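Local coordinates for hypothetical membrane protein (PDB 6JS9), which binds heme through its N-terminal HtaA domain and probably hands it on as part of the heme uptake machinery of Corynebacterium glutamicum, at residues A[94-99]-A[138-143]; A[132-137]-A[151-156]; A[127-132]-A[156-161]. One frame throughout, in Å; residues are numbered along the deposited sequence.

Contact 1. Residues A[94-99]-A[138-143]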
loop_
_atom_site.group_PDB
_atom_site.type_symbol
_atom_site.label_atom_id
_atom_site.label_comp_id
_atom_site.label_asym_id
_atom_site.label_seq_id
_atom_site.Cartn_x
_atom_site.Cartn_y
_atom_site.Cartn_z
ATOM N N MET A 94 -0.515 -2.498 8.454
ATOM C CA MET A 94 0.292 -1.429 9.023
ATOM C C MET A 94 0.861 -1.919 10.345
ATOM O O MET A 94 0.107 -2.337 11.232
ATOM C CB MET A 94 -0.532 -0.157 9.203
ATOM C CG MET A 94 0.308 1.085 9.236
ATOM S SD MET A 94 -0.676 2.538 8.852
ATOM C CE MET A 94 0.542 3.806 9.177
ATOM N N VAL A 95 2.189 -1.913 10.456
ATOM C CA VAL A 95 2.903 -2.363 11.651
ATOM C C VAL A 95 3.438 -1.124 12.361
ATOM O O VAL A 95 4.277 -0.396 11.806
ATOM C CB VAL A 95 4.044 -3.334 11.306
ATOM C CG1 VAL A 95 4.678 -3.903 12.590
ATOM C CG2 VAL A 95 3.550 -4.462 10.410
ATOM N N PHE A 96 2.966 -0.887 13.590
ATOM C CA PHE A 96 3.272 0.340 14.316
ATOM C C PHE A 96 4.391 0.125 15.330
ATOM O O PHE A 96 4.447 -0.904 16.013
ATOM C CB PHE A 96 2.041 0.873 15.051
ATOM C CG PHE A 96 0.884 1.194 14.155
ATOM C CD1 PHE A 96 -0.012 0.203 13.781
ATOM C CD2 PHE A 96 0.669 2.491 13.720
ATOM C CE1 PHE A 96 -1.091 0.494 12.975
ATOM C CE2 PHE A 96 -0.404 2.788 12.914
ATOM C CZ PHE A 96 -1.291 1.790 12.546
ATOM N N ASN A 97 5.267 1.128 15.442
ATOM C CA ASN A 97 6.310 1.187 16.471
ATOM C C ASN A 97 6.413 2.657 16.906
ATOM O O ASN A 97 7.272 3.414 16.443
ATOM C CB ASN A 97 7.633 0.630 15.939
ATOM C CG ASN A 97 8.802 0.917 16.848
ATOM O OD1 ASN A 97 8.632 1.241 18.024
ATOM N ND2 ASN A 97 10.006 0.806 16.301
ATOM N N GLY A 98 5.506 3.071 17.800
ATOM C CA GLY A 98 5.477 4.455 18.238
ATOM C C GLY A 98 5.169 5.464 17.145
ATOM O O GLY A 98 4.097 5.412 16.532
ATOM N N SER A 99 6.096 6.400 16.910
ATOM C CA SER A 99 5.984 7.379 15.835
ATOM C C SER A 99 6.393 6.827 14.466
ATOM O O SER A 99 6.421 7.589 13.492
ATOM C CB SER A 99 6.845 8.603 16.155
ATOM O OG SER A 99 6.465 9.189 17.379
ATOM N N SER A 138 1.941 11.594 14.874
ATOM C CA SER A 138 1.806 11.347 16.307
ATOM C C SER A 138 2.149 9.896 16.617
ATOM O O SER A 138 2.018 9.013 15.766
ATOM C CB SER A 138 0.381 11.645 16.817
ATOM O OG SER A 138 -0.007 12.981 16.541
ATOM N N ALA A 139 2.587 9.653 17.850
ATOM C CA ALA A 139 2.901 8.291 18.256
ATOM C C ALA A 139 1.628 7.460 18.301
ATOM O O ALA A 139 0.607 7.895 18.838
ATOM C CB ALA A 139 3.583 8.272 19.623
ATOM N N ALA A 140 1.689 6.256 17.745
ATOM C CA ALA A 140 0.587 5.320 17.909
ATOM C C ALA A 140 0.530 4.824 19.355
ATOM O O ALA A 140 1.554 4.457 19.941
ATOM C CB ALA A 140 0.738 4.148 16.941
ATOM N N ASP A 141 -0.670 4.808 19.928
ATOM C CA ASP A 141 -0.874 4.361 21.308
ATOM C C ASP A 141 -2.167 3.553 21.337
ATOM O O ASP A 141 -3.258 4.129 21.349
ATOM C CB ASP A 141 -0.929 5.551 22.255
ATOM C CG ASP A 141 -1.044 5.149 23.727
ATOM O OD1 ASP A 141 -1.315 3.964 24.051
ATOM O OD2 ASP A 141 -0.849 6.054 24.564
ATOM N N PHE A 142 -2.042 2.222 21.342
ATOM C CA PHE A 142 -3.216 1.356 21.299
ATOM C C PHE A 142 -4.028 1.387 22.587
ATOM O O PHE A 142 -5.138 0.844 22.608
ATOM C CB PHE A 142 -2.808 -0.085 20.988
ATOM C CG PHE A 142 -2.482 -0.322 19.536
ATOM C CD1 PHE A 142 -3.491 -0.563 18.613
ATOM C CD2 PHE A 142 -1.166 -0.295 19.089
ATOM C CE1 PHE A 142 -3.191 -0.776 17.265
ATOM C CE2 PHE A 142 -0.861 -0.510 17.742
ATOM C CZ PHE A 142 -1.880 -0.750 16.835
ATOM N N SER A 143 -3.517 1.996 23.658
ATOM C CA SER A 143 -4.351 2.183 24.841
ATOM C C SER A 143 -5.266 3.396 24.728
ATOM O O SER A 143 -6.101 3.601 25.608
ATOM C CB SER A 143 -3.497 2.328 26.094
ATOM O OG SER A 143 -2.997 3.648 26.180
#
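One backbone hydrogen bond and a pair of crossed phenyl rings tie the end of strand 94-97 to the loop 138-143. The bond runs from Ala140 N to Gly98 O over 2.8 Å. It is nearly straight at the hydrogen (169°), yet the donor stands well above the carbonyl plane of Gly98, so the peptide is gripped obliquely. The same oxygen receives a weaker CA-H...O contact from Ala139, whose CA lies 3.6 Å from Gly98 O. Gly98 itself has a positive phi, which favours glycine, and here the chain leaves the strand.

Apolar contact is centred on Phe96. Its CB points toward the loop, and with CG anti to the carbonyl carbon (chi1 -60°) the ring receives two groups. The methyl CB of Ala140 comes to 3.6 Å from Phe96 CD2, at an oblique angle to the ring. On the other ortho side, Phe142 brings its far tip, with CZ 3.7 Å from Phe96 CD1. The rings form an offset edge-to-face pair, Phe142 giving its edge and Phe96 its face, with planes at 85°. Near the exposed end of the contact, Ser99 OG lies alongside the methyl group of Ala139.

Within the loop, Asp141 OD1 accepts from Ser143 N, which makes an Asx turn enclosing Phe142, and also from Ser143 OG.

Strand 63-79 pairs with strand 82-97 through Met94 and Phe96, while strand 146-155 supplies Ile147, which touches both phenyl rings, and Leu149, which packs on Phe96.

Contact 2. Residues A[132-137]-A[151-156]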
loop_
_atom_site.group_PDB
_atom_site.type_symbol
_atom_site.label_atom_id
_atom_site.label_comp_id
_atom_site.label_asym_id
_atom_site.label_seq_id
_atom_site.Cartn_x
_atom_site.Cartn_y
_atom_site.Cartn_z
ATOM N N ALA A 132 6.882 0.365 2.308
ATOM C CA ALA A 132 7.194 1.736 2.691
ATOM C C ALA A 132 7.392 1.823 4.197
ATOM O O ALA A 132 6.742 1.108 4.966
ATOM C CB ALA A 132 6.087 2.718 2.269
ATOM N N ASP A 133 8.302 2.711 4.596
ATOM C CA ASP A 133 8.451 3.152 5.977
ATOM C C ASP A 133 7.658 4.437 6.172
ATOM O O ASP A 133 7.655 5.316 5.303
ATOM C CB ASP A 133 9.923 3.405 6.312
ATOM C CG ASP A 133 10.731 2.123 6.472
ATOM O OD1 ASP A 133 10.314 1.239 7.254
ATOM O OD2 ASP A 133 11.800 2.016 5.829
ATOM N N VAL A 134 6.984 4.547 7.317
ATOM C CA VAL A 134 6.105 5.676 7.605
ATOM C C VAL A 134 6.641 6.425 8.816
ATOM O O VAL A 134 6.978 5.809 9.835
ATOM C CB VAL A 134 4.657 5.226 7.871
ATOM C CG1 VAL A 134 3.727 6.445 7.926
ATOM C CG2 VAL A 134 4.207 4.213 6.836
ATOM N N SER A 135 6.688 7.747 8.716
ATOM C CA SER A 135 7.006 8.612 9.843
ATOM C C SER A 135 5.702 9.280 10.259
ATOM O O SER A 135 5.229 10.210 9.600
ATOM C CB SER A 135 8.083 9.626 9.473
ATOM O OG SER A 135 9.219 8.964 8.938
ATOM N N LEU A 136 5.116 8.782 11.342
ATOM C CA LEU A 136 3.802 9.234 11.779
ATOM C C LEU A 136 3.882 10.603 12.440
ATOM O O LEU A 136 4.834 10.898 13.165
ATOM C CB LEU A 136 3.202 8.225 12.756
ATOM C CG LEU A 136 2.884 6.859 12.152
ATOM C CD1 LEU A 136 2.625 5.856 13.258
ATOM C CD2 LEU A 136 1.690 6.954 11.227
ATOM N N ASN A 137 2.854 11.431 12.196
ATOM C CA ASN A 137 2.751 12.735 12.857
ATOM C C ASN A 137 2.658 12.606 14.379
ATOM O O ASN A 137 3.206 13.438 15.112
ATOM C CB ASN A 137 1.535 13.507 12.331
ATOM C CG ASN A 137 1.638 13.851 10.852
ATOM O OD1 ASN A 137 2.728 13.842 10.270
ATOM N ND2 ASN A 137 0.497 14.178 10.237
ATOM N N GLY A 151 1.054 10.704 8.185
ATOM C CA GLY A 151 2.505 10.746 8.215
ATOM C C GLY A 151 3.074 10.713 6.806
ATOM O O GLY A 151 2.342 10.630 5.814
ATOM N N THR A 152 4.402 10.798 6.732
ATOM C CA THR A 152 5.130 10.759 5.472
ATOM C C THR A 152 5.726 9.370 5.267
ATOM O O THR A 152 5.950 8.624 6.227
ATOM C CB THR A 152 6.241 11.811 5.448
ATOM O OG1 THR A 152 7.107 11.611 6.572
ATOM C CG2 THR A 152 5.653 13.210 5.504
ATOM N N THR A 153 5.982 9.027 3.996
ATOM C CA THR A 153 6.344 7.669 3.612
ATOM C C THR A 153 7.565 7.663 2.705
ATOM O O THR A 153 7.698 8.523 1.830
ATOM C CB THR A 153 5.205 6.965 2.875
ATOM O OG1 THR A 153 5.008 7.601 1.605
ATOM C CG2 THR A 153 3.917 7.037 3.673
ATOM N N ASP A 154 8.427 6.664 2.918
ATOM C CA ASP A 154 9.617 6.393 2.119
ATOM C C ASP A 154 9.527 4.990 1.538
ATOM O O ASP A 154 9.246 4.031 2.266
ATOM C CB ASP A 154 10.901 6.481 2.954
ATOM C CG ASP A 154 11.246 7.892 3.347
ATOM O OD1 ASP A 154 10.672 8.834 2.756
ATOM O OD2 ASP A 154 12.095 8.055 4.253
ATOM N N LEU A 155 9.824 4.873 0.247
ATOM C CA LEU A 155 9.863 3.584 -0.434
ATOM C C LEU A 155 11.097 2.779 -0.036
ATOM O O LEU A 155 12.205 3.313 0.076
ATOM C CB LEU A 155 9.857 3.813 -1.953
ATOM C CG LEU A 155 9.929 2.603 -2.878
ATOM C CD1 LEU A 155 8.634 1.814 -2.791
ATOM C CD2 LEU A 155 10.207 3.040 -4.287
ATOM N N THR A 156 10.908 1.477 0.162
ATOM C CA THR A 156 12.011 0.601 0.529
ATOM C C THR A 156 12.757 0.124 -0.708
ATOM O O THR A 156 12.286 0.243 -1.844
ATOM C CB THR A 156 11.525 -0.622 1.297
ATOM O OG1 THR A 156 10.777 -1.453 0.400
ATOM C CG2 THR A 156 10.657 -0.208 2.514
#
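Two strands of a beta hairpin, 132-136 and 151-155, run antiparallel here. Four backbone hydrogen bonds join them, in two reciprocal sets. They belong to the hydrogen-bonded pairs Asp133-Asp154 and Ser135-Thr152, which alternate with the non-hydrogen-bonded pairs Ala132-Leu155, Val134-Thr153 and Leu136-Gly151. In the first, Asp133 N to Asp154 O and Asp154 N to Asp133 O are each 2.8 Å, and both donors lie in the plane of the carbonyl they meet. Ser135 and Thr152 exchange theirs less evenly. Ser135 N reaches Thr152 O at 2.7 Å, almost along the C=O axis, whereas Thr152 N to Ser135 O is 3.0 Å, with the donor above the carbonyl plane. CA-H...O contacts fill in between, the shortest from Ala132 CA to Asp154 O at 3.1 Å.

Side-chain contact is slighter. On the buried face, Val134 has CG1 anti to the backbone N (chi1 -170°), which lays that methyl 3.5 Å from Thr152 O. Its other methyl, CG2, comes only loosely toward Thr153 CG2. Thr153 holds its OG1 in the crowded position between N and carbonyl carbon, and this hydroxyl is satisfied by Asp174 O. On the other face, Ser135 CB rests 3.6 Å from Thr152 OG1.

At Gly151 the strands draw close, its CA lying 4.1 Å from Leu136 CA; a side chain would run into Ser135 O and the CA of Leu136. Asn137 brings its OD1 near Gly151 CA.

The carboxylates of the Asp133-Asp154 pair share the more open face, and their like charges probably repel mildly. The polar links across the contact are those of the backbone, while the face with Ala132, Val134 and Thr153 is buried.

Contact 3. Residues A[127-132]-A[156-161]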
loop_
_atom_site.group_PDB
_atom_site.type_symbol
_atom_site.label_atom_id
_atom_site.label_comp_id
_atom_site.label_asym_id
_atom_site.label_seq_id
_atom_site.Cartn_x
_atom_site.Cartn_y
_atom_site.Cartn_z
ATOM N N ASP A 127 5.163 -12.133 -1.162
ATOM C CA ASP A 127 4.359 -12.033 0.043
ATOM C C ASP A 127 5.104 -11.239 1.104
ATOM O O ASP A 127 6.334 -11.302 1.195
ATOM C CB ASP A 127 4.021 -13.419 0.596
ATOM C CG ASP A 127 2.977 -14.151 -0.232
ATOM O OD1 ASP A 127 2.228 -13.498 -0.993
ATOM O OD2 ASP A 127 2.897 -15.390 -0.098
ATOM N N ASP A 128 4.340 -10.490 1.907
ATOM C CA ASP A 128 4.846 -9.838 3.123
ATOM C C ASP A 128 6.020 -8.905 2.824
ATOM O O ASP A 128 7.038 -8.901 3.521
ATOM C CB ASP A 128 5.241 -10.880 4.173
ATOM C CG ASP A 128 4.126 -11.855 4.471
ATOM O OD1 ASP A 128 3.023 -11.402 4.875
ATOM O OD2 ASP A 128 4.360 -13.072 4.278
ATOM N N ILE A 129 5.879 -8.111 1.777
ATOM C CA ILE A 129 6.920 -7.172 1.382
ATOM C C ILE A 129 6.705 -5.886 2.153
ATOM O O ILE A 129 5.600 -5.329 2.141
ATOM C CB ILE A 129 6.880 -6.907 -0.137
ATOM C CG1 ILE A 129 7.072 -8.210 -0.910
ATOM C CG2 ILE A 129 7.945 -5.895 -0.547
ATOM C CD1 ILE A 129 8.409 -8.907 -0.670
ATOM N N VAL A 130 7.749 -5.395 2.816
ATOM C CA VAL A 130 7.662 -4.057 3.398
ATOM C C VAL A 130 7.813 -3.052 2.260
ATOM O O VAL A 130 8.908 -2.845 1.732
ATOM C CB VAL A 130 8.704 -3.817 4.497
ATOM C CG1 VAL A 130 8.568 -2.401 5.012
ATOM C CG2 VAL A 130 8.517 -4.802 5.653
ATOM N N LEU A 131 6.709 -2.414 1.888
ATOM C CA LEU A 131 6.700 -1.515 0.746
ATOM C C LEU A 131 7.184 -0.111 1.100
ATOM O O LEU A 131 7.810 0.556 0.272
ATOM C CB LEU A 131 5.281 -1.449 0.173
ATOM C CG LEU A 131 5.062 -0.604 -1.076
ATOM C CD1 LEU A 131 6.019 -1.011 -2.186
ATOM C CD2 LEU A 131 3.599 -0.706 -1.532
ATOM N N ALA A 132 6.882 0.365 2.308
ATOM C CA ALA A 132 7.194 1.736 2.691
ATOM C C ALA A 132 7.392 1.823 4.197
ATOM O O ALA A 132 6.742 1.108 4.966
ATOM C CB ALA A 132 6.087 2.718 2.269
ATOM N N THR A 156 10.908 1.477 0.162
ATOM C CA THR A 156 12.011 0.601 0.529
ATOM C C THR A 156 12.757 0.124 -0.708
ATOM O O THR A 156 12.286 0.243 -1.844
ATOM C CB THR A 156 11.525 -0.622 1.297
ATOM O OG1 THR A 156 10.777 -1.453 0.400
ATOM C CG2 THR A 156 10.657 -0.208 2.514
ATOM N N ALA A 157 13.935 -0.453 -0.464
ATOM C CA ALA A 157 14.713 -1.045 -1.547
ATOM C C ALA A 157 13.895 -2.093 -2.292
ATOM O O ALA A 157 13.856 -2.110 -3.529
ATOM C CB ALA A 157 16.002 -1.652 -0.986
ATOM N N ALA A 158 13.211 -2.967 -1.548
ATOM C CA ALA A 158 12.442 -4.032 -2.183
ATOM C C ALA A 158 11.239 -3.475 -2.936
ATOM O O ALA A 158 10.866 -4.000 -3.992
ATOM C CB ALA A 158 12.011 -5.064 -1.134
ATOM N N GLY A 159 10.608 -2.422 -2.401
ATOM C CA GLY A 159 9.500 -1.794 -3.110
ATOM C C GLY A 159 9.942 -1.170 -4.420
ATOM O O GLY A 159 9.251 -1.276 -5.439
ATOM N N ALA A 160 11.103 -0.513 -4.413
ATOM C CA ALA A 160 11.627 0.063 -5.641
ATOM C C ALA A 160 11.859 -1.017 -6.683
ATOM O O ALA A 160 11.550 -0.829 -7.865
ATOM C CB ALA A 160 12.921 0.818 -5.351
ATOM N N GLN A 161 12.404 -2.158 -6.253
ATOM C CA GLN A 161 12.639 -3.277 -7.155
ATOM C C GLN A 161 11.322 -3.855 -7.668
ATOM O O GLN A 161 11.198 -4.186 -8.855
ATOM C CB GLN A 161 13.461 -4.340 -6.427
ATOM C CG GLN A 161 14.258 -5.252 -7.313
ATOM C CD GLN A 161 13.399 -6.290 -7.998
ATOM O OE1 GLN A 161 12.343 -6.678 -7.482
ATOM N NE2 GLN A 161 13.842 -6.749 -9.170
#
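The hydroxyl of Thr156 is the hub where strand 129-132 meets the start of helix 157-161. OG1 donates to Val130 O over 2.7 Å, approaching in the carbonyl plane, and accepts from Gly159 N at 3.0 Å, the capping bond of an N-cap. The backbone adds a second link: Thr156 N reaches Leu131 O at 3.2 Å, with the donor above the carbonyl plane. The threonine is thus held to two successive carbonyls.

The torsion sets this up. With OG1 between the backbone N and the carbonyl carbon (chi1 69°), the hydroxyl can serve strand and helix together, while CG2 packs 3.9 Å from Val130 CG1. Farther along, Leu131 CD1 settles 3.7 Å from Gly159 CA, on the side where a beta carbon would clash with it. A looser apolar contact joins Ile129 CG2 to Ala158 CB.

Behind this first shell, the strand makes a classic bulge in which Leu131 and Ala132 both face Leu103. Leu131 is also packed by Trp15, Phe163 and Leu155. The helix lies across the strand at 89°, and Gly159 is about 7 Å from the side chain of the heme-binding Tyr167.

With one hydroxyl acting as donor and acceptor, a strand carbonyl and an N-H of the helix's first turn are both satisfied, which probably helps to set where the helix begins.

All three contacts reach the same antiparallel sheet. The centre of contact 2 lies 13 Å from that of contact 1 and 12 Å from that of contact 3, while the centres of contacts 1 and 3 are 21 Å apart. Strand 129-136 serves both later contacts, which share Ala132 and Thr156; contact 2 is nested within the chain loop that contact 3 closes, and helix 157-162 directly follows strand 146-155. Contact 1 interleaves with both in sequence and meets contact 2 at Leu136, whose N lies 2.8 Å from Ser99 O, a probable hydrogen bond. Gly159 of contact 3 is about 10 Å from the heme, so the hairpin 129-136/146-155 runs from loops away from the heme toward the heme side.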